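Caprin-2 (Danio rerio, PDB 4OUS) probably acts in canonical Wnt signalling through its C-terminal C1q domain, a calcium-binding beta-sandwich that assembles as a trimer. Local coordinates at residues L62-L68 with L112-Y118; F27-H31 with K123-F127; T50-I56 with N96-L102. The protein carries 1 engineered substitution. All blocks are in the same frame, centred on the assembly; numbering follows the deposited sequence.

Contact 1 (L62-L68 with L112-Y118); sequences LAISVPL and LHRGAIY
Leu62 lies across the backbone of Ala116-Tyr118: in its mt rotamer it sets CD1 3.6 Å from Ala116 CB and CD2 3.9 Å from Tyr118 CB, at the edge of the tyrosine ring. Its backbone N donates to Ala116 O at 3.0 Å and 163°, the one direct hydrogen bond between 62-68 and 112-118. From there the loop arches away through two inverse gamma turns, centred on Ala63 and Ser65, and Ile64 CD1 reaches back to 4.0 Å from Ala116 CB. One water bridges the gap, donating to Val66 O (2.8 Å) and accepting from Ala116 N (3.0 Å). The two segments close again where Leu68 CA comes 4.3 Å from Gly115 CA. At phi/psi 101/-168 a CB on Gly115 would jam against the carbonyl O of Arg114, and would also strike Pro67 O and Leu68 CA. Leu68 (tp) turns CD1 inward to 3.4 Å from Leu112 CD1, while Pro67 CG rests 3.5 Å from Arg114 NH1. From the strand, His113 meets Trp122 of the second subunit edge-to-face. His113 and Arg114 both face Tyr69, a classic beta bulge at the end of strand 107-114, where it passes into the loops at one end of the C1q beta-sandwich.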
# COMPACT_ATOMS: atom_id res chain seq x y z
N LEU A 62 15.94 -2.40 9.64
CA LEU A 62 16.81 -3.31 10.37
C LEU A 62 16.26 -3.53 11.77
O LEU A 62 15.62 -2.64 12.36
CB LEU A 62 18.24 -2.77 10.46
CG LEU A 62 19.00 -2.57 9.15
CD1 LEU A 62 20.47 -2.27 9.42
CD2 LEU A 62 18.87 -3.79 8.27
N ALA A 63 16.54 -4.71 12.31
CA ALA A 63 16.13 -5.07 13.65
C ALA A 63 17.10 -4.49 14.67
O ALA A 63 17.88 -5.21 15.30
CB ALA A 63 16.03 -6.58 13.78
N ILE A 64 17.05 -3.17 14.79
CA ILE A 64 17.85 -2.41 15.74
C ILE A 64 16.93 -1.47 16.50
O ILE A 64 15.82 -1.18 16.05
CB ILE A 64 18.97 -1.60 15.05
CG1 ILE A 64 18.38 -0.58 14.08
CG2 ILE A 64 19.96 -2.53 14.35
CD1 ILE A 64 19.42 0.32 13.44
N SER A 65 17.41 -0.98 17.64
CA SER A 65 16.63 -0.10 18.50
C SER A 65 16.76 1.36 18.07
O SER A 65 17.07 2.24 18.88
CB SER A 65 17.07 -0.25 19.95
OG SER A 65 16.93 -1.60 20.38
N VAL A 66 16.55 1.60 16.78
CA VAL A 66 16.41 2.94 16.22
C VAL A 66 15.16 2.89 15.35
O VAL A 66 15.02 2.00 14.52
CB VAL A 66 17.63 3.34 15.36
CG1 VAL A 66 17.45 4.75 14.81
CG2 VAL A 66 18.92 3.23 16.15
N PRO A 67 14.23 3.83 15.55
CA PRO A 67 13.02 3.83 14.74
C PRO A 67 13.31 4.20 13.30
O PRO A 67 14.28 4.90 13.01
CB PRO A 67 12.15 4.89 15.41
CG PRO A 67 13.14 5.83 16.02
CD PRO A 67 14.22 4.93 16.54
N LEU A 68 12.44 3.75 12.41
CA LEU A 68 12.53 4.07 10.99
C LEU A 68 11.55 5.18 10.63
O LEU A 68 10.34 5.04 10.87
CB LEU A 68 12.27 2.83 10.15
CG LEU A 68 12.39 3.02 8.64
CD1 LEU A 68 13.83 3.31 8.26
CD2 LEU A 68 11.86 1.83 7.86
N LEU A 112 15.56 8.79 3.91
CA LEU A 112 15.75 8.11 5.17
C LEU A 112 16.00 9.17 6.22
O LEU A 112 17.10 9.71 6.32
CB LEU A 112 16.91 7.12 5.08
CG LEU A 112 17.21 6.34 6.35
CD1 LEU A 112 16.01 5.54 6.81
CD2 LEU A 112 18.41 5.42 6.13
N HIS A 113 14.97 9.54 6.96
CA HIS A 113 15.12 10.57 7.97
C HIS A 113 15.94 10.03 9.15
O HIS A 113 16.96 10.61 9.50
CB HIS A 113 13.75 11.07 8.43
CG HIS A 113 13.81 11.94 9.64
ND1 HIS A 113 14.50 13.13 9.66
CD2 HIS A 113 13.29 11.78 10.88
CE1 HIS A 113 14.40 13.67 10.86
NE2 HIS A 113 13.67 12.87 11.62
N ARG A 114 15.49 8.91 9.71
CA ARG A 114 16.19 8.20 10.78
C ARG A 114 16.00 6.71 10.57
O ARG A 114 15.02 6.29 9.95
CB ARG A 114 15.67 8.60 12.16
CG ARG A 114 15.98 10.04 12.57
CD ARG A 114 15.58 10.32 14.02
NE ARG A 114 16.29 9.42 14.93
CZ ARG A 114 15.77 8.83 16.01
NH1 ARG A 114 14.52 9.07 16.37
NH2 ARG A 114 16.51 8.00 16.71
N GLY A 115 16.91 5.92 11.12
CA GLY A 115 16.81 4.48 11.07
C GLY A 115 17.70 3.88 10.01
O GLY A 115 18.58 4.55 9.46
N ALA A 116 17.48 2.60 9.74
CA ALA A 116 18.29 1.86 8.79
C ALA A 116 17.40 0.85 8.08
O ALA A 116 16.44 0.34 8.66
CB ALA A 116 19.45 1.16 9.49
N ILE A 117 17.72 0.58 6.82
CA ILE A 117 16.88 -0.20 5.92
C ILE A 117 17.45 -1.57 5.61
O ILE A 117 18.64 -1.71 5.33
CB ILE A 117 16.68 0.57 4.59
CG1 ILE A 117 16.02 1.92 4.87
CG2 ILE A 117 15.89 -0.26 3.58
CD1 ILE A 117 15.89 2.82 3.66
N TYR A 118 16.58 -2.58 5.64
CA TYR A 118 16.93 -3.94 5.26
C TYR A 118 16.85 -4.16 3.76
O TYR A 118 15.81 -3.92 3.14
CB TYR A 118 16.00 -4.93 5.96
CG TYR A 118 16.40 -6.37 5.73
CD1 TYR A 118 17.40 -6.95 6.50
CD2 TYR A 118 15.80 -7.13 4.74
CE1 TYR A 118 17.78 -8.26 6.30
CE2 TYR A 118 16.18 -8.44 4.53
CZ TYR A 118 17.16 -9.00 5.31
OH TYR A 118 17.54 -10.31 5.10
O HOH W 1 15.98 1.27 11.96

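Contact 2 (F27-H31 with K123-F127); sequences FDLLH and KYSTF
Segments 27-31 and 123-127 run 101° apart and meet through side chains, without a hydrogen bond between them; the closest CA pair, Phe27 and Thr126, is 7.9 Å apart. Phe27 makes the main approach. Its CB points at the other segment, and chi1 -72° (m) with chi2 83° lays the ring against the backbone: CZ is 3.6 Å from Phe127 CB, which stands over the ring face in a CH-pi contact (3.9 Å to the centroid, 21° off the normal), while CE2 approaches Ser125 O at 3.8 Å from the ring edge. Phe127 (chi1 178°, chi2 33°) leads its own ring away; the two rings are oblique, centroids 5.7 Å apart and planes at 45°, and that of Phe127 meets Phe8 edge-to-face. Lys123 takes the left-handed backbone conformation (phi/psi 60/61), and its mtmm side chain folds back so that CD lies 3.9 Å from both Leu29 CD2 and His31 NE2, while NZ hydrogen-bonds to Ser121 O. Leu29 (chi1 t, chi2 off-well at 145°) and His31 (chi1 m) both turn CB toward 123-127 to present these atoms. Ser125 (m) hydrogen-bonds through OG to Tyr118 O, and Thr126 (p) points its CB away from 27-31, with OG1 hydrogen-bonded to Asn96 OD1 of the third subunit. Asp28 and Leu29 form a classic beta bulge opposite Ala11. Strand 7-12 runs between strands 29-34 and 125-134, so the contact spans it: the Phe27 ring enters the core with Phe38 and Ile59, while Lys123 packs on Ala11, at the subunit-facing sheet of a C1q/TNF-type jelly-roll beta-sandwich.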
# COMPACT_ATOMS: atom_id res chain seq x y z
N PHE A 27 17.93 2.92 -4.91
CA PHE A 27 17.34 1.60 -5.11
C PHE A 27 18.05 0.94 -6.28
O PHE A 27 17.95 1.42 -7.40
CB PHE A 27 15.84 1.68 -5.38
CG PHE A 27 15.02 2.04 -4.18
CD1 PHE A 27 14.88 3.36 -3.79
CD2 PHE A 27 14.40 1.06 -3.43
CE1 PHE A 27 14.13 3.70 -2.69
CE2 PHE A 27 13.66 1.38 -2.32
CZ PHE A 27 13.52 2.70 -1.94
N ASP A 28 18.76 -0.15 -6.02
CA ASP A 28 19.65 -0.73 -7.02
C ASP A 28 18.95 -1.58 -8.08
O ASP A 28 19.46 -1.72 -9.20
CB ASP A 28 20.72 -1.59 -6.33
CG ASP A 28 20.11 -2.68 -5.48
OD1 ASP A 28 19.66 -2.38 -4.35
OD2 ASP A 28 20.08 -3.85 -5.93
N LEU A 29 17.80 -2.15 -7.73
CA LEU A 29 17.14 -3.10 -8.60
C LEU A 29 15.86 -2.52 -9.16
O LEU A 29 15.10 -1.85 -8.44
CB LEU A 29 16.86 -4.39 -7.83
CG LEU A 29 16.27 -5.54 -8.63
CD1 LEU A 29 16.81 -6.86 -8.12
CD2 LEU A 29 14.75 -5.54 -8.57
N LEU A 30 15.60 -2.78 -10.44
CA LEU A 30 14.36 -2.38 -11.09
C LEU A 30 13.66 -3.56 -11.75
O LEU A 30 14.30 -4.34 -12.46
CB LEU A 30 14.63 -1.30 -12.14
CG LEU A 30 14.88 0.11 -11.62
CD1 LEU A 30 15.58 0.96 -12.67
CD2 LEU A 30 13.56 0.76 -11.21
N HIS A 31 12.36 -3.68 -11.51
CA HIS A 31 11.54 -4.60 -12.28
C HIS A 31 11.02 -3.93 -13.55
O HIS A 31 10.80 -4.61 -14.55
CB HIS A 31 10.36 -5.09 -11.45
CG HIS A 31 10.75 -6.03 -10.36
ND1 HIS A 31 10.49 -5.77 -9.03
CD2 HIS A 31 11.38 -7.22 -10.39
CE1 HIS A 31 10.94 -6.76 -8.29
NE2 HIS A 31 11.49 -7.66 -9.09
N LYS A 123 13.79 -8.72 -1.70
CA LYS A 123 13.18 -7.46 -2.14
C LYS A 123 11.98 -7.05 -1.26
O LYS A 123 10.84 -6.92 -1.73
CB LYS A 123 12.79 -7.57 -3.62
CG LYS A 123 14.02 -7.83 -4.51
CD LYS A 123 13.65 -8.24 -5.93
CE LYS A 123 13.44 -9.74 -6.07
NZ LYS A 123 14.73 -10.45 -6.27
N TYR A 124 12.26 -6.85 0.02
CA TYR A 124 11.27 -6.34 0.97
C TYR A 124 11.04 -4.84 0.85
O TYR A 124 9.93 -4.36 1.09
CB TYR A 124 11.72 -6.64 2.41
CG TYR A 124 11.79 -8.09 2.75
CD1 TYR A 124 10.67 -8.76 3.23
CD2 TYR A 124 12.97 -8.81 2.63
CE1 TYR A 124 10.72 -10.10 3.56
CE2 TYR A 124 13.03 -10.15 2.96
CZ TYR A 124 11.90 -10.78 3.43
OH TYR A 124 11.91 -12.11 3.77
N SER A 125 12.09 -4.10 0.51
CA SER A 125 12.08 -2.65 0.54
C SER A 125 11.99 -2.10 -0.87
O SER A 125 12.92 -2.28 -1.67
CB SER A 125 13.33 -2.14 1.26
OG SER A 125 13.31 -2.55 2.62
N THR A 126 10.86 -1.46 -1.16
CA THR A 126 10.43 -1.17 -2.52
C THR A 126 9.89 0.26 -2.66
O THR A 126 9.42 0.87 -1.69
CB THR A 126 9.32 -2.12 -2.95
OG1 THR A 126 8.25 -1.96 -2.02
CG2 THR A 126 9.80 -3.57 -2.95
N PHE A 127 9.91 0.75 -3.89
CA PHE A 127 9.45 2.09 -4.23
C PHE A 127 9.00 2.05 -5.68
O PHE A 127 9.78 1.66 -6.54
CB PHE A 127 10.60 3.09 -4.02
CG PHE A 127 10.30 4.54 -4.38
CD1 PHE A 127 9.04 5.11 -4.22
CD2 PHE A 127 11.34 5.34 -4.83
CE1 PHE A 127 8.84 6.45 -4.53
CE2 PHE A 127 11.15 6.67 -5.13
CZ PHE A 127 9.90 7.23 -4.98

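Contact 3 (T50-I56 with N96-L102); sequences TGAYVFI and NHAVLQL
Strands 51-56 and 96-102 are antiparallel neighbours in one sheet of the C1q jelly-roll sandwich, their axes 4.6 Å apart at closest and 155° between directions. Three hydrogen-bonded pairs carry six backbone bonds: Gly51 N to Leu102 O (3.0 Å) and Leu102 N to Gly51 O (2.8 Å); Tyr53 N to Leu100 O (2.9 Å) and Leu100 N to Tyr53 O (2.8 Å); Phe55 N to Ala98 O (2.9 Å) and Ala98 N to Phe55 O (3.0 Å). Ala52-Gln101, Val54-Val99 and Ile56-His97 are the non-hydrogen-bonded pairs between and after them, where CA-H...O contacts fill in, as from Val99 CA to Tyr53 O at 3.3 Å. Ala52, Val54 and Ile56 turn their backbone polar groups to strand 125-134. On the other flank the edge strand 93-102 is taken up by the second subunit: Val99 N is hydrogen-bonded to Ser9 OG, Val99 O to Thr32 OG1, His97 NE2 to Ser128 OG and His97 ND1 to His58 ND1, all of that subunit. Asn96 OD1 accepts from His97 N (2.8 Å) and also pairs with Thr126 OG1 of the second subunit. Within the chain, Asn96 ND2 hydrogen-bonds to Ser81 O, Tyr53 OH to Ala49 O, and Thr50 OG1 to Gln104 N. Tyr53, Phe55, Leu100 and Leu102 share the face turned to the sandwich core. There Leu102, in mt, brings CD1 3.6 Å from Tyr53 CD2 and 3.9 Å from Phe55 CZ.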
# COMPACT_ATOMS: atom_id res chain seq x y z
N THR A 50 4.14 16.95 -17.26
CA THR A 50 3.22 17.43 -16.25
C THR A 50 1.99 16.52 -16.21
O THR A 50 1.48 16.11 -17.25
CB THR A 50 2.86 18.89 -16.53
OG1 THR A 50 4.05 19.67 -16.43
CG2 THR A 50 1.82 19.41 -15.56
N GLY A 51 1.57 16.16 -15.00
CA GLY A 51 0.44 15.27 -14.84
C GLY A 51 0.33 14.74 -13.43
O GLY A 51 1.08 15.14 -12.54
N ALA A 52 -0.63 13.85 -13.22
CA ALA A 52 -0.87 13.23 -11.92
C ALA A 52 -0.19 11.87 -11.91
O ALA A 52 -0.34 11.08 -12.84
CB ALA A 52 -2.35 13.09 -11.64
N TYR A 53 0.56 11.61 -10.84
CA TYR A 53 1.36 10.40 -10.67
C TYR A 53 1.04 9.74 -9.33
O TYR A 53 0.82 10.43 -8.34
CB TYR A 53 2.85 10.73 -10.74
CG TYR A 53 3.34 11.17 -12.10
CD1 TYR A 53 4.06 10.31 -12.91
CD2 TYR A 53 3.07 12.45 -12.59
CE1 TYR A 53 4.51 10.70 -14.16
CE2 TYR A 53 3.51 12.84 -13.85
CZ TYR A 53 4.23 11.96 -14.63
OH TYR A 53 4.68 12.32 -15.88
N VAL A 54 1.05 8.41 -9.31
CA VAL A 54 0.83 7.62 -8.10
C VAL A 54 2.16 7.05 -7.63
O VAL A 54 2.92 6.53 -8.45
CB VAL A 54 -0.16 6.47 -8.37
CG1 VAL A 54 -0.35 5.61 -7.13
CG2 VAL A 54 -1.48 7.01 -8.88
N PHE A 55 2.43 7.16 -6.33
CA PHE A 55 3.63 6.57 -5.72
C PHE A 55 3.24 5.67 -4.56
O PHE A 55 2.30 5.97 -3.83
CB PHE A 55 4.57 7.66 -5.22
CG PHE A 55 5.07 8.53 -6.32
CD1 PHE A 55 4.41 9.71 -6.65
CD2 PHE A 55 6.15 8.14 -7.09
CE1 PHE A 55 4.84 10.49 -7.70
CE2 PHE A 55 6.58 8.91 -8.14
CZ PHE A 55 5.92 10.09 -8.45
N ILE A 56 3.98 4.58 -4.38
CA ILE A 56 3.78 3.66 -3.28
C ILE A 56 5.16 3.22 -2.79
O ILE A 56 6.08 3.02 -3.60
CB ILE A 56 2.96 2.41 -3.70
CG1 ILE A 56 1.70 2.78 -4.49
CG2 ILE A 56 2.61 1.55 -2.48
CD1 ILE A 56 0.94 1.58 -5.02
N ASN A 96 3.77 4.06 2.81
CA ASN A 96 2.75 5.04 2.51
C ASN A 96 2.57 5.12 0.99
O ASN A 96 3.14 4.31 0.24
CB ASN A 96 3.07 6.42 3.11
CG ASN A 96 1.82 7.16 3.57
OD1 ASN A 96 0.76 7.03 2.95
ND2 ASN A 96 1.94 7.94 4.63
N HIS A 97 1.77 6.07 0.56
CA HIS A 97 1.44 6.24 -0.84
C HIS A 97 1.07 7.71 -1.05
O HIS A 97 0.80 8.42 -0.07
CB HIS A 97 0.25 5.36 -1.21
CG HIS A 97 -1.03 5.92 -0.69
ND1 HIS A 97 -1.44 5.76 0.62
CD2 HIS A 97 -1.91 6.76 -1.26
CE1 HIS A 97 -2.56 6.44 0.80
NE2 HIS A 97 -2.86 7.07 -0.32
N ALA A 98 0.98 8.14 -2.30
CA ALA A 98 0.45 9.47 -2.59
C ALA A 98 0.03 9.54 -4.05
O ALA A 98 0.57 8.82 -4.90
CB ALA A 98 1.48 10.55 -2.29
N VAL A 99 -0.94 10.41 -4.34
CA VAL A 99 -1.21 10.81 -5.71
C VAL A 99 -0.85 12.29 -5.80
O VAL A 99 -1.45 13.12 -5.11
CB VAL A 99 -2.68 10.60 -6.12
CG1 VAL A 99 -2.84 10.88 -7.62
CG2 VAL A 99 -3.12 9.19 -5.78
N LEU A 100 0.13 12.60 -6.64
CA LEU A 100 0.69 13.94 -6.70
C LEU A 100 0.57 14.55 -8.08
O LEU A 100 0.76 13.88 -9.09
CB LEU A 100 2.17 13.92 -6.33
CG LEU A 100 2.55 13.35 -4.96
CD1 LEU A 100 4.06 13.38 -4.80
CD2 LEU A 100 1.87 14.10 -3.83
N GLN A 101 0.28 15.85 -8.10
CA GLN A 101 0.36 16.65 -9.31
C GLN A 101 1.80 17.09 -9.49
O GLN A 101 2.32 17.85 -8.68
CB GLN A 101 -0.56 17.87 -9.20
CG GLN A 101 -0.50 18.80 -10.40
CD GLN A 101 -1.08 18.18 -11.64
OE1 GLN A 101 -2.19 17.63 -11.62
NE2 GLN A 101 -0.35 18.25 -12.74
N LEU A 102 2.44 16.62 -10.56
CA LEU A 102 3.83 16.96 -10.83
C LEU A 102 3.94 17.83 -12.06
O LEU A 102 3.10 17.77 -12.96
CB LEU A 102 4.68 15.71 -11.02
CG LEU A 102 4.72 14.70 -9.87
CD1 LEU A 102 5.62 13.54 -10.26
CD2 LEU A 102 5.19 15.35 -8.59

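Overall arrangement
The three contacts lie in one C1q domain, and along the chain the outermost, contact 2, encloses the other two, whose segments alternate. Contact 1, at the loop end, and contact 3 lie on opposite sides of the chain's centre, their centres about 25 Å apart. The centre of contact 2 lies off the line between them, about 17 Å from contact 1 and 18 Å from contact 3, and it touches both: Tyr118 O sits 2.9 Å from Ser125 OG, a probable hydrogen bond, and Phe127 CE1 4.1 Å from Phe55 CD2. Contacts 2 and 3 share the sheet where strands 125-134 and 51-60 are neighbours; both lie against other subunits, contact 1 only through His113, so that sheet serves sandwich and trimer alike.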